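Local coordinates for odorant-binding protein 47 (Anopheles gambiae, PDB 3PM2) that binds small hydrophobic odorants and is thought to capture them and carry them through the aqueous fluid around olfactory dendrites, at residues G8-K13 with N161-Y166; F23-S28 with E58-S63; I50-C55 with A118-A123; G70-E75 with H131-T136; K94-A99 with M143-E148. All coordinates share one frame; numbering follows the deposited sequence.

Contact 1 (G8-K13 with N161-Y166); sequences GPPVPK and NKLKSY
Tyr166 turns one ring face to Gly8 and Pro9 and its CB to Pro10, and each part of its side chain meets a different piece of that loop. CG stands anti to the backbone N (chi1 -176°), which carries the ring from the helix toward the loop. At the root, CB touches Pro10 CD at 3.4 Å, a contact that continues onto CG. Further out, one face of the ring receives Pro9: its CA sits 3.7 Å from the ring centroid, 18° off the normal and displaced toward the rim, a CH-pi contact, with Pro9 CB near CD2. Pro9 N and Gly8 O lie over this same face, Gly8 O being 3.2 Å from CE1. At the tip, the hydroxyl OH comes within 3.3 Å of Gly8 CA. The arrangement joins the irregular N-terminal arm to helix 158-167 near the chain's other end, in a C-plus odorant-binding protein where the disulfides Cys5-Cys170 and Cys18-Cys160 tie the same two regions covalently. One turn back along the helix, Leu163 extends the apolar strip: its CD2 meets Val11 CG2 at 3.9 Å, while CD1 reaches the carbonyl oxygen Lys13 O at 3.4 Å. Lys162 flanks this strip with its aliphatic part, CB beside Pro10 CG and CD against Val11 CG1 at 3.8 Å, the Val11 and Lys162 side chains crossing at about a right angle.

Contact 2 (F23-S28 with E58-S63); sequences FLVEPS and ECVMNS
Val60 CG1 touches both Leu24 and Val25, and takes the two closest contacts between the loop ahead of helix 27-44 and helix 55-63. Its distance to Leu24 CD2 is 3.3 Å and to Val25 CG2 3.5 Å, both closer than carbon atoms usually sit. CG1 is anti to the Val60 backbone N (chi1 168°), and both neighbouring side chains cross that of Val60 at a slant. The other branch of Leu24 goes to Met61, whose CB points off the helix away from the loop. A bend at chi2 (-67°) helps the chain double back, bringing SD to 3.9 Å from Leu24 CD1, with CE at a similar distance, the two side chains meeting at about a right angle. Val25 CG2 also lies beside Ser63 OG at 3.8 Å. That hydroxyl is turned back to its own helix, donating to Val60 O at 2.8 Å, so its proton is used within the helix's own backbone. Around this shell, Leu138 of helix 133-147 packs on Leu24 and Val60, and Leu77 of helix 74-85 on Leu24 and Met61. The disulfide Cys59-Cys33 ties helix 55-63 to helix 27-44 beside the contact. Such packing of helices under disulfide restraint is characteristic of insect odorant-binding proteins. With methyl and thioether groups carrying the buried part, the attachment depends on shape and exclusion of water, while its one nearby hydroxyl is satisfied internally.

Contact 3 (I50-C55 with A118-A123); sequences IPRGCC and AKLTPA
The guanidinium of Arg52 carries Leu120 CD1 over one face, 3.9 Å above its plane and displaced toward the rim, while Thr121 O and a water lie at its edge. This is a loop-to-loop contact on the surface of the helical odorant-binding fold, joining the connection between helices 27-44 and 55-63 to the one between helices 111-118 and 133-147; the disulfide Cys55-Cys130 joins the start of helix 55-63 to the second connection. Arg52 NH1 gives a weak hydrogen bond to Thr121 O, long at 3.3 Å although fairly straight at 163°. The stronger partner of NH1 is Glu127, which forms a salt bridge with it and also accepts from Ala123 N, so one carboxylate draws the arginine tip and the loop together. Bends at chi2 and chi3 shape the Arg52 chain as it passes Leu120, and the two side chains cross obliquely. Leu120 CD1 also lies against the backbone of the first loop, 3.8 Å from Ile50 O, with Ile50 CG2 a looser neighbour. Ala123 CB closes in on the arginine tip, 3.7 Å from NH1. Arg52 NH2 also points to the water, although the modelled 2.5 Å is too short to be taken literally; the water in turn donates to Thr121 O at 2.8 Å.

Contact 4 (G70-E75 with H131-T136); sequences GKIDRE and HPISGT
Gly70 and His131 bring the two backbones to 6.1 Å between their CA atoms, and Ile72 and Ser134 stand 6.9 Å apart in the same way. Gly70 has a positive phi (77°) in the turn of the hairpin formed by strands 67-68 and 71-72; across from it, the loop after Cys130 turns into helix 133-147. Gly70 CA sits almost squarely over the centre of the His131 ring, 3.4 Å from the centroid, a CH-pi contact, an approach this close being open to a residue without a side chain. The ring is held by its edge: ND1 accepts from Ile133 N at 3.0 Å, with the donor close to the ring plane, a capping bond at the helix start. NE2 has a weak hydrogen bond to Glu115. Ile133 CG2 packs against Gly70 O, and its CG1 slides past Ile72 CG1 at 3.8 Å. Ile72 CD1 ends against Ser134 OG at 3.4 Å, with Met61 of helix 55-63 and Tyr67 of the hairpin adjoining. Because ND1 acts as acceptor, its lone pair is in use and the proton of a neutral ring would be expected on NE2, toward Glu115; the same imidazole thus caps a helix with its edge and seats the hairpin on its face.

Contact 5 (K94-A99 with M143-E148); sequences KITLDA and MTLFAE
Ala99 O and Thr144 OG1 share a water that bridges the two helices: it donates to Ala99 O at 2.9 Å and, weakly, to Thr144 OG1 at 3.5 Å. The hydroxyl has a firmer partner in its own helix, Cys140 O, a bond that goes with OG1 beside the backbone N and CG2 anti to it. That methyl faces the other helix and meets Ala99 CB at 3.8 Å, next to the water. The small alanine lets the backbones come close here, 6.2 Å between the CA atoms of Ala99 and Thr144. Helices 92-109 and 133-147 run roughly antiparallel, their local axes inclined at 147° and 9.8 Å apart at closest approach, a pairing within the all-helical body of the odorant-binding fold; Cys103-Cys140 bonds the same two helices covalently further along. Leu145 leaves its helix beside the interface, and its CD2 touches both Ala99 CB, at 4.0 Å, and Thr96 OG1, at 3.8 Å. Thr96 OG1 is itself hydrogen-bonded to Trp92 O, which leaves the leucine methyl to pack against an oxygen already engaged. Tyr81 of helix 74-85 and the loop residue Pro22 each touch both Thr96 and Leu145. Toward the end of helix 133-147 the partner becomes Ile95, whose CG2 lies anti to the backbone N and presses on Glu148 CB at 3.5 Å. The Glu148 side chain meets Ile95 at a slant, CG being a little further from the same methyl, while Ile95 CD1 approaches Glu148 O.

Contacts 1 and 3 lie at the surface, each about 16 Å from the chain centre to the contact's own centre; contact 2 is buried, contact 5 partly so, and contact 4, though nearer the centre, remains a surface contact. Chemistry varies with place: contact 2 relies on methyl and thioether packing, contact 5 adds threonines and a bridging water, contact 3 uses a guanidinium with its water, and contacts 1 and 4 combine a CH-pi approach with aliphatic packing. Contacts 4 and 5 use different turns of helix 133-147. Contact 2 meets contact 4 through Glu58 and Met61, and contact 3 meets it through Ala118 against His131. Contact 1 spans the chain ends and touches contact 5 where Phe146 packs against Lys164.

Contact 1 (G8-K13 with N161-Y166)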
# COMPACT_ATOMS: atom_id res chain seq x y z
N GLY A 8 12.45 5.19 6.71
CA GLY A 8 12.57 4.67 5.35
C GLY A 8 13.05 3.24 5.42
O GLY A 8 13.44 2.79 6.50
N PRO A 9 13.01 2.46 4.30
CA PRO A 9 13.50 1.06 4.39
C PRO A 9 14.96 0.97 4.87
O PRO A 9 15.74 1.83 4.47
CB PRO A 9 13.29 0.48 2.98
CG PRO A 9 12.88 1.59 2.12
CD PRO A 9 12.57 2.82 2.94
N PRO A 10 15.33 -0.00 5.75
CA PRO A 10 16.72 -0.07 6.27
C PRO A 10 17.80 -0.35 5.23
O PRO A 10 18.98 -0.09 5.48
CB PRO A 10 16.65 -1.15 7.34
CG PRO A 10 15.55 -2.04 6.90
CD PRO A 10 14.51 -1.08 6.34
N VAL A 11 17.41 -0.91 4.09
CA VAL A 11 18.31 -1.19 2.98
C VAL A 11 17.66 -0.73 1.68
O VAL A 11 16.44 -0.84 1.54
CB VAL A 11 18.88 -2.66 2.90
CG1 VAL A 11 19.36 -3.17 4.25
CG2 VAL A 11 17.89 -3.63 2.27
N PRO A 12 18.44 -0.20 0.72
CA PRO A 12 17.84 0.24 -0.55
C PRO A 12 17.46 -0.90 -1.49
O PRO A 12 16.93 -0.63 -2.56
CB PRO A 12 18.91 1.16 -1.14
CG PRO A 12 20.19 0.64 -0.61
CD PRO A 12 19.91 0.04 0.73
N LYS A 13 17.74 -2.18 -1.10
CA LYS A 13 17.43 -3.39 -1.87
C LYS A 13 15.97 -3.36 -2.34
O LYS A 13 15.06 -3.07 -1.55
CB LYS A 13 17.70 -4.67 -1.05
CG LYS A 13 17.76 -5.95 -1.87
CD LYS A 13 18.07 -7.13 -0.97
CE LYS A 13 18.69 -8.30 -1.71
NZ LYS A 13 17.67 -9.08 -2.46
N ASN A 161 15.65 -10.14 5.37
CA ASN A 161 15.14 -10.24 6.75
C ASN A 161 14.83 -8.80 7.23
O ASN A 161 13.79 -8.58 7.86
CB ASN A 161 16.13 -10.90 7.72
CG ASN A 161 15.54 -11.09 9.10
OD1 ASN A 161 14.41 -11.56 9.27
ND2 ASN A 161 16.24 -10.66 10.11
N LYS A 162 15.73 -7.84 6.92
CA LYS A 162 15.54 -6.42 7.29
C LYS A 162 14.30 -5.83 6.61
O LYS A 162 13.51 -5.12 7.25
CB LYS A 162 16.79 -5.60 6.96
CG LYS A 162 17.96 -5.91 7.90
CD LYS A 162 19.21 -5.16 7.50
CE LYS A 162 20.43 -5.70 8.20
NZ LYS A 162 21.67 -5.12 7.63
N LEU A 163 14.10 -6.15 5.32
CA LEU A 163 12.92 -5.70 4.61
C LEU A 163 11.65 -6.38 5.15
O LEU A 163 10.60 -5.72 5.20
CB LEU A 163 13.06 -5.87 3.09
CG LEU A 163 14.10 -5.00 2.34
CD1 LEU A 163 13.92 -5.15 0.84
CD2 LEU A 163 14.01 -3.51 2.74
N LYS A 164 11.73 -7.66 5.57
CA LYS A 164 10.60 -8.38 6.17
C LYS A 164 10.21 -7.63 7.47
O LYS A 164 9.03 -7.34 7.69
CB LYS A 164 10.99 -9.83 6.47
CG LYS A 164 9.98 -10.62 7.29
CD LYS A 164 10.56 -11.95 7.80
CE LYS A 164 9.70 -12.54 8.89
NZ LYS A 164 10.16 -13.91 9.29
N SER A 165 11.20 -7.33 8.33
CA SER A 165 10.95 -6.61 9.59
C SER A 165 10.32 -5.24 9.32
O SER A 165 9.26 -4.93 9.87
CB SER A 165 12.24 -6.42 10.37
OG SER A 165 12.70 -7.69 10.81
N TYR A 166 10.96 -4.44 8.45
CA TYR A 166 10.50 -3.09 8.14
C TYR A 166 9.10 -3.06 7.57
O TYR A 166 8.24 -2.33 8.08
CB TYR A 166 11.49 -2.37 7.22
CG TYR A 166 11.09 -0.93 6.94
CD1 TYR A 166 11.25 0.06 7.91
CD2 TYR A 166 10.51 -0.57 5.73
CE1 TYR A 166 10.80 1.36 7.69
CE2 TYR A 166 10.11 0.75 5.48
CZ TYR A 166 10.28 1.71 6.46
OH TYR A 166 9.86 3.01 6.20

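Contact 2 (F23-S28 with E58-S63)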
# COMPACT_ATOMS: atom_id res chain seq x y z
N PHE A 23 0.57 -7.57 -8.32
CA PHE A 23 0.45 -6.11 -8.32
C PHE A 23 -0.88 -5.70 -8.93
O PHE A 23 -1.51 -6.48 -9.66
CB PHE A 23 1.63 -5.47 -9.08
CG PHE A 23 1.78 -5.92 -10.52
CD1 PHE A 23 1.06 -5.31 -11.54
CD2 PHE A 23 2.70 -6.90 -10.86
CE1 PHE A 23 1.21 -5.71 -12.86
CE2 PHE A 23 2.86 -7.31 -12.19
CZ PHE A 23 2.10 -6.72 -13.18
N LEU A 24 -1.27 -4.46 -8.69
CA LEU A 24 -2.51 -3.87 -9.19
C LEU A 24 -2.17 -2.83 -10.30
O LEU A 24 -3.04 -2.48 -11.11
CB LEU A 24 -3.19 -3.25 -7.94
CG LEU A 24 -3.90 -1.92 -7.93
CD1 LEU A 24 -4.84 -1.87 -6.77
CD2 LEU A 24 -2.94 -0.84 -7.69
N VAL A 25 -0.92 -2.33 -10.31
CA VAL A 25 -0.45 -1.31 -11.25
C VAL A 25 0.96 -1.65 -11.69
O VAL A 25 1.74 -2.15 -10.90
CB VAL A 25 -0.52 0.09 -10.55
CG1 VAL A 25 0.45 1.09 -11.13
CG2 VAL A 25 -1.92 0.66 -10.64
N GLU A 26 1.30 -1.36 -12.97
CA GLU A 26 2.63 -1.59 -13.52
C GLU A 26 3.63 -0.63 -12.83
O GLU A 26 3.23 0.50 -12.52
CB GLU A 26 2.59 -1.35 -15.04
CG GLU A 26 3.63 -2.11 -15.84
CD GLU A 26 3.62 -3.63 -15.79
OE1 GLU A 26 2.55 -4.23 -16.03
OE2 GLU A 26 4.71 -4.22 -15.58
N PRO A 27 4.90 -1.04 -12.58
CA PRO A 27 5.86 -0.14 -11.90
C PRO A 27 5.97 1.29 -12.43
O PRO A 27 6.15 2.20 -11.63
CB PRO A 27 7.20 -0.87 -12.05
CG PRO A 27 6.83 -2.29 -12.12
CD PRO A 27 5.52 -2.36 -12.83
N SER A 28 5.87 1.47 -13.75
CA SER A 28 5.96 2.79 -14.38
C SER A 28 4.87 3.73 -13.86
O SER A 28 5.17 4.86 -13.45
CB SER A 28 5.92 2.67 -15.91
OG SER A 28 5.63 3.90 -16.55
N GLU A 58 -3.95 7.22 -3.67
CA GLU A 58 -5.12 7.71 -4.40
C GLU A 58 -4.78 7.89 -5.89
O GLU A 58 -5.60 7.54 -6.75
CB GLU A 58 -5.66 8.99 -3.78
CG GLU A 58 -6.92 9.50 -4.48
CD GLU A 58 -7.68 10.54 -3.68
OE1 GLU A 58 -8.08 10.23 -2.54
OE2 GLU A 58 -7.90 11.65 -4.21
N CYS A 59 -3.57 8.37 -6.19
CA CYS A 59 -3.06 8.55 -7.56
C CYS A 59 -3.06 7.19 -8.30
O CYS A 59 -3.53 7.11 -9.44
CB CYS A 59 -1.66 9.18 -7.51
SG CYS A 59 -0.86 9.35 -9.13
N VAL A 60 -2.54 6.12 -7.63
CA VAL A 60 -2.47 4.77 -8.16
C VAL A 60 -3.89 4.27 -8.44
O VAL A 60 -4.15 3.72 -9.50
CB VAL A 60 -1.72 3.80 -7.20
CG1 VAL A 60 -1.92 2.35 -7.62
CG2 VAL A 60 -0.22 4.12 -7.13
N MET A 61 -4.79 4.48 -7.50
CA MET A 61 -6.19 4.04 -7.64
C MET A 61 -6.90 4.77 -8.76
O MET A 61 -7.60 4.14 -9.55
CB MET A 61 -6.94 4.12 -6.31
CG MET A 61 -6.38 3.17 -5.25
SD MET A 61 -6.66 1.44 -5.65
CE MET A 61 -6.34 0.67 -4.06
N ASN A 62 -6.62 6.08 -8.91
CA ASN A 62 -7.17 6.88 -10.01
C ASN A 62 -6.58 6.43 -11.35
O ASN A 62 -7.30 6.42 -12.36
CB ASN A 62 -6.94 8.39 -9.78
CG ASN A 62 -7.95 9.04 -8.84
OD1 ASN A 62 -9.12 8.64 -8.75
ND2 ASN A 62 -7.54 10.11 -8.17
N SER A 63 -5.29 5.99 -11.37
CA SER A 63 -4.68 5.54 -12.64
C SER A 63 -5.37 4.29 -13.20
O SER A 63 -5.32 4.06 -14.39
CB SER A 63 -3.17 5.32 -12.49
OG SER A 63 -2.87 4.05 -11.94

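Contact 3 (I50-C55 with A118-A123)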
# COMPACT_ATOMS: atom_id res chain seq x y z
N ILE A 50 -5.34 12.12 13.66
CA ILE A 50 -5.97 11.17 12.74
C ILE A 50 -5.06 10.92 11.53
O ILE A 50 -4.53 11.92 10.98
CB ILE A 50 -7.34 11.75 12.32
CG1 ILE A 50 -8.26 11.88 13.56
CG2 ILE A 50 -8.01 10.91 11.20
CD1 ILE A 50 -9.37 12.86 13.37
N PRO A 51 -4.80 9.63 11.14
CA PRO A 51 -3.95 9.35 9.97
C PRO A 51 -4.42 10.12 8.74
O PRO A 51 -5.62 10.27 8.52
CB PRO A 51 -4.09 7.83 9.77
CG PRO A 51 -4.34 7.32 11.19
CD PRO A 51 -5.29 8.36 11.74
N ARG A 52 -3.47 10.73 8.00
CA ARG A 52 -3.82 11.55 6.85
C ARG A 52 -3.75 10.65 5.62
O ARG A 52 -2.82 9.85 5.52
CB ARG A 52 -2.84 12.76 6.72
CG ARG A 52 -2.67 13.55 8.02
CD ARG A 52 -2.43 15.04 7.80
NE ARG A 52 -3.07 15.74 8.90
CZ ARG A 52 -3.72 16.89 8.83
NH1 ARG A 52 -3.74 17.58 7.69
NH2 ARG A 52 -4.27 17.41 9.91
N GLY A 53 -4.73 10.78 4.71
CA GLY A 53 -4.83 9.97 3.50
C GLY A 53 -3.60 10.06 2.62
O GLY A 53 -3.03 11.14 2.44
N CYS A 54 -3.16 8.92 2.10
CA CYS A 54 -1.96 8.87 1.28
C CYS A 54 -2.31 9.21 -0.19
O CYS A 54 -3.06 8.46 -0.84
CB CYS A 54 -1.30 7.50 1.40
SG CYS A 54 0.08 7.29 0.27
N CYS A 55 -1.76 10.32 -0.70
CA CYS A 55 -2.03 10.72 -2.09
C CYS A 55 -1.35 9.85 -3.12
O CYS A 55 -1.84 9.76 -4.25
CB CYS A 55 -1.74 12.19 -2.32
SG CYS A 55 -2.91 13.31 -1.50
N ALA A 118 -10.70 11.84 5.76
CA ALA A 118 -11.15 12.46 4.51
C ALA A 118 -11.57 13.94 4.71
O ALA A 118 -11.52 14.74 3.77
CB ALA A 118 -12.32 11.68 3.95
N LYS A 119 -11.97 14.30 5.96
CA LYS A 119 -12.46 15.65 6.30
C LYS A 119 -11.40 16.60 6.89
O LYS A 119 -11.70 17.75 7.20
CB LYS A 119 -13.70 15.54 7.18
CG LYS A 119 -14.85 14.78 6.50
CD LYS A 119 -16.19 15.38 6.83
CE LYS A 119 -17.36 14.47 6.53
NZ LYS A 119 -18.67 15.16 6.78
N LEU A 120 -10.14 16.13 6.97
CA LEU A 120 -9.07 16.95 7.51
C LEU A 120 -8.80 18.16 6.61
O LEU A 120 -9.02 18.11 5.40
CB LEU A 120 -7.78 16.10 7.65
CG LEU A 120 -7.82 14.98 8.71
CD1 LEU A 120 -6.61 14.03 8.55
CD2 LEU A 120 -7.89 15.53 10.12
N THR A 121 -8.38 19.25 7.21
CA THR A 121 -8.05 20.47 6.48
C THR A 121 -6.55 20.58 6.33
O THR A 121 -5.85 20.09 7.21
CB THR A 121 -8.68 21.71 7.13
OG1 THR A 121 -8.30 21.78 8.50
CG2 THR A 121 -10.18 21.72 7.02
N PRO A 122 -6.03 21.21 5.24
CA PRO A 122 -4.56 21.31 5.07
C PRO A 122 -3.85 21.92 6.28
O PRO A 122 -4.27 22.97 6.76
CB PRO A 122 -4.43 22.17 3.81
CG PRO A 122 -5.66 21.89 3.04
CD PRO A 122 -6.73 21.80 4.08
N ALA A 123 -2.86 21.21 6.85
CA ALA A 123 -2.16 21.70 8.06
C ALA A 123 -0.80 22.33 7.77
O ALA A 123 -0.14 22.83 8.68
CB ALA A 123 -2.06 20.61 9.11
O HOH W 1 -5.78 19.41 9.97

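Contact 4 (G70-E75 with H131-T136)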
# COMPACT_ATOMS: atom_id res chain seq x y z
N GLY A 70 -14.62 8.28 -2.04
CA GLY A 70 -14.40 7.50 -0.83
C GLY A 70 -14.60 6.01 -0.91
O GLY A 70 -14.57 5.35 0.13
N LYS A 71 -14.74 5.46 -2.14
CA LYS A 71 -14.93 4.02 -2.30
C LYS A 71 -13.94 3.45 -3.30
O LYS A 71 -13.60 4.11 -4.28
CB LYS A 71 -16.35 3.68 -2.80
CG LYS A 71 -17.49 4.12 -1.88
CD LYS A 71 -17.57 3.34 -0.58
CE LYS A 71 -18.68 3.87 0.30
NZ LYS A 71 -18.73 3.18 1.62
N ILE A 72 -13.55 2.19 -3.06
CA ILE A 72 -12.67 1.40 -3.94
C ILE A 72 -13.51 0.30 -4.57
O ILE A 72 -14.29 -0.35 -3.87
CB ILE A 72 -11.42 0.85 -3.20
CG1 ILE A 72 -10.52 1.98 -2.62
CG2 ILE A 72 -10.63 -0.16 -4.08
CD1 ILE A 72 -9.79 2.93 -3.71
N ASP A 73 -13.40 0.12 -5.89
CA ASP A 73 -14.16 -0.90 -6.62
C ASP A 73 -13.48 -2.25 -6.37
O ASP A 73 -12.49 -2.58 -7.03
CB ASP A 73 -14.20 -0.54 -8.12
CG ASP A 73 -14.96 -1.49 -9.03
OD1 ASP A 73 -15.23 -2.64 -8.62
OD2 ASP A 73 -15.22 -1.10 -10.19
N ARG A 74 -14.00 -3.01 -5.39
CA ARG A 74 -13.43 -4.31 -5.04
C ARG A 74 -13.42 -5.33 -6.20
O ARG A 74 -12.45 -6.07 -6.36
CB ARG A 74 -14.13 -4.89 -3.79
CG ARG A 74 -13.52 -6.21 -3.35
CD ARG A 74 -14.11 -6.68 -2.05
NE ARG A 74 -13.61 -8.02 -1.75
CZ ARG A 74 -13.70 -8.59 -0.56
NH1 ARG A 74 -14.28 -7.95 0.46
NH2 ARG A 74 -13.22 -9.81 -0.37
N GLU A 75 -14.47 -5.35 -7.02
CA GLU A 75 -14.58 -6.28 -8.15
C GLU A 75 -13.46 -6.02 -9.16
O GLU A 75 -12.70 -6.94 -9.47
CB GLU A 75 -15.97 -6.21 -8.80
CG GLU A 75 -17.10 -6.74 -7.91
CD GLU A 75 -17.39 -5.94 -6.64
OE1 GLU A 75 -17.28 -4.69 -6.67
OE2 GLU A 75 -17.68 -6.57 -5.60
N HIS A 131 -8.54 11.14 0.21
CA HIS A 131 -9.34 10.25 1.03
C HIS A 131 -8.45 9.09 1.49
O HIS A 131 -7.70 8.56 0.68
CB HIS A 131 -10.56 9.72 0.24
CG HIS A 131 -11.61 9.09 1.12
ND1 HIS A 131 -11.43 7.83 1.68
CD2 HIS A 131 -12.85 9.53 1.44
CE1 HIS A 131 -12.56 7.56 2.33
NE2 HIS A 131 -13.43 8.56 2.22
N PRO A 132 -8.48 8.69 2.77
CA PRO A 132 -7.57 7.61 3.21
C PRO A 132 -7.88 6.22 2.67
O PRO A 132 -7.03 5.33 2.82
CB PRO A 132 -7.71 7.62 4.74
CG PRO A 132 -8.34 8.94 5.09
CD PRO A 132 -9.24 9.25 3.91
N ILE A 133 -9.06 5.98 2.08
CA ILE A 133 -9.39 4.61 1.63
C ILE A 133 -8.33 4.00 0.69
O ILE A 133 -7.96 2.83 0.87
CB ILE A 133 -10.83 4.44 1.06
CG1 ILE A 133 -11.27 2.96 0.98
CG2 ILE A 133 -11.01 5.12 -0.30
CD1 ILE A 133 -11.23 2.14 2.34
N SER A 134 -7.86 4.76 -0.30
CA SER A 134 -6.90 4.19 -1.26
C SER A 134 -5.63 3.65 -0.58
O SER A 134 -5.21 2.52 -0.86
CB SER A 134 -6.54 5.19 -2.35
OG SER A 134 -7.67 5.56 -3.12
N GLY A 135 -5.04 4.45 0.31
CA GLY A 135 -3.84 4.07 1.04
C GLY A 135 -4.11 2.93 2.02
O GLY A 135 -3.27 2.04 2.17
N THR A 136 -5.28 2.94 2.67
CA THR A 136 -5.63 1.87 3.63
C THR A 136 -5.57 0.52 2.90
O THR A 136 -4.91 -0.40 3.38
CB THR A 136 -7.02 2.12 4.21
OG1 THR A 136 -7.01 3.41 4.84
CG2 THR A 136 -7.43 1.06 5.21

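Contact 5 (K94-A99 with M143-E148)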
# COMPACT_ATOMS: atom_id res chain seq x y z
N LYS A 94 -4.99 -17.96 -4.03
CA LYS A 94 -5.59 -17.96 -2.70
C LYS A 94 -5.00 -16.90 -1.80
O LYS A 94 -5.74 -16.27 -1.05
CB LYS A 94 -5.49 -19.33 -2.01
CG LYS A 94 -6.58 -19.57 -0.96
CD LYS A 94 -7.91 -20.00 -1.61
CE LYS A 94 -9.05 -19.12 -1.18
NZ LYS A 94 -10.17 -19.16 -2.15
N ILE A 95 -3.66 -16.72 -1.83
CA ILE A 95 -2.99 -15.72 -1.00
C ILE A 95 -3.57 -14.34 -1.34
O ILE A 95 -3.94 -13.61 -0.43
CB ILE A 95 -1.46 -15.75 -1.18
CG1 ILE A 95 -0.86 -17.09 -0.66
CG2 ILE A 95 -0.82 -14.55 -0.49
CD1 ILE A 95 0.70 -17.24 -0.90
N THR A 96 -3.72 -14.05 -2.64
CA THR A 96 -4.26 -12.77 -3.14
C THR A 96 -5.71 -12.58 -2.74
O THR A 96 -6.03 -11.54 -2.15
CB THR A 96 -4.00 -12.61 -4.65
OG1 THR A 96 -2.59 -12.66 -4.87
CG2 THR A 96 -4.54 -11.29 -5.21
N LEU A 97 -6.57 -13.59 -2.98
CA LEU A 97 -7.98 -13.50 -2.57
C LEU A 97 -8.13 -13.29 -1.05
O LEU A 97 -8.89 -12.42 -0.64
CB LEU A 97 -8.76 -14.73 -3.04
CG LEU A 97 -8.96 -14.86 -4.55
CD1 LEU A 97 -9.39 -16.29 -4.92
CD2 LEU A 97 -10.02 -13.87 -5.07
N ASP A 98 -7.34 -14.03 -0.23
CA ASP A 98 -7.36 -13.87 1.23
C ASP A 98 -6.89 -12.47 1.63
O ASP A 98 -7.49 -11.86 2.52
CB ASP A 98 -6.49 -14.95 1.92
CG ASP A 98 -7.03 -16.38 1.91
OD1 ASP A 98 -8.12 -16.61 1.31
OD2 ASP A 98 -6.37 -17.28 2.49
N ALA A 99 -5.82 -11.96 0.97
CA ALA A 99 -5.27 -10.62 1.26
C ALA A 99 -6.32 -9.53 1.00
O ALA A 99 -6.51 -8.67 1.86
CB ALA A 99 -4.04 -10.38 0.41
N MET A 143 1.83 -5.03 2.07
CA MET A 143 2.46 -5.64 3.25
C MET A 143 2.05 -7.10 3.41
O MET A 143 2.90 -7.93 3.71
CB MET A 143 2.12 -4.85 4.53
CG MET A 143 2.72 -3.44 4.50
SD MET A 143 2.31 -2.47 6.00
CE MET A 143 0.66 -2.27 5.84
N THR A 144 0.75 -7.38 3.22
CA THR A 144 0.23 -8.75 3.37
C THR A 144 0.81 -9.69 2.30
O THR A 144 1.21 -10.81 2.65
CB THR A 144 -1.31 -8.76 3.34
OG1 THR A 144 -1.81 -7.86 4.36
CG2 THR A 144 -1.89 -10.17 3.52
N LEU A 145 0.82 -9.27 1.01
CA LEU A 145 1.36 -10.12 -0.07
C LEU A 145 2.81 -10.51 0.18
O LEU A 145 3.17 -11.68 0.04
CB LEU A 145 1.23 -9.46 -1.46
CG LEU A 145 -0.23 -9.24 -1.93
CD1 LEU A 145 -0.28 -8.25 -3.12
CD2 LEU A 145 -0.98 -10.60 -2.12
N PHE A 146 3.63 -9.53 0.58
CA PHE A 146 5.05 -9.74 0.87
C PHE A 146 5.26 -10.72 2.05
O PHE A 146 6.09 -11.62 1.94
CB PHE A 146 5.74 -8.39 1.15
CG PHE A 146 7.25 -8.44 1.20
CD1 PHE A 146 8.00 -8.55 0.02
CD2 PHE A 146 7.93 -8.31 2.40
CE1 PHE A 146 9.40 -8.52 0.06
CE2 PHE A 146 9.33 -8.32 2.44
CZ PHE A 146 10.06 -8.42 1.27
N ALA A 147 4.48 -10.55 3.14
CA ALA A 147 4.54 -11.40 4.35
C ALA A 147 4.07 -12.85 4.10
O ALA A 147 4.55 -13.78 4.76
CB ALA A 147 3.69 -10.78 5.46
N GLU A 148 3.16 -13.04 3.15
CA GLU A 148 2.60 -14.35 2.83
C GLU A 148 3.44 -15.13 1.81
O GLU A 148 3.14 -16.28 1.50
CB GLU A 148 1.16 -14.21 2.32
CG GLU A 148 0.16 -13.76 3.37
CD GLU A 148 -0.12 -14.72 4.50
OE1 GLU A 148 0.35 -15.88 4.44
OE2 GLU A 148 -0.80 -14.30 5.46
O HOH W 2 -5.08 -9.08 4.34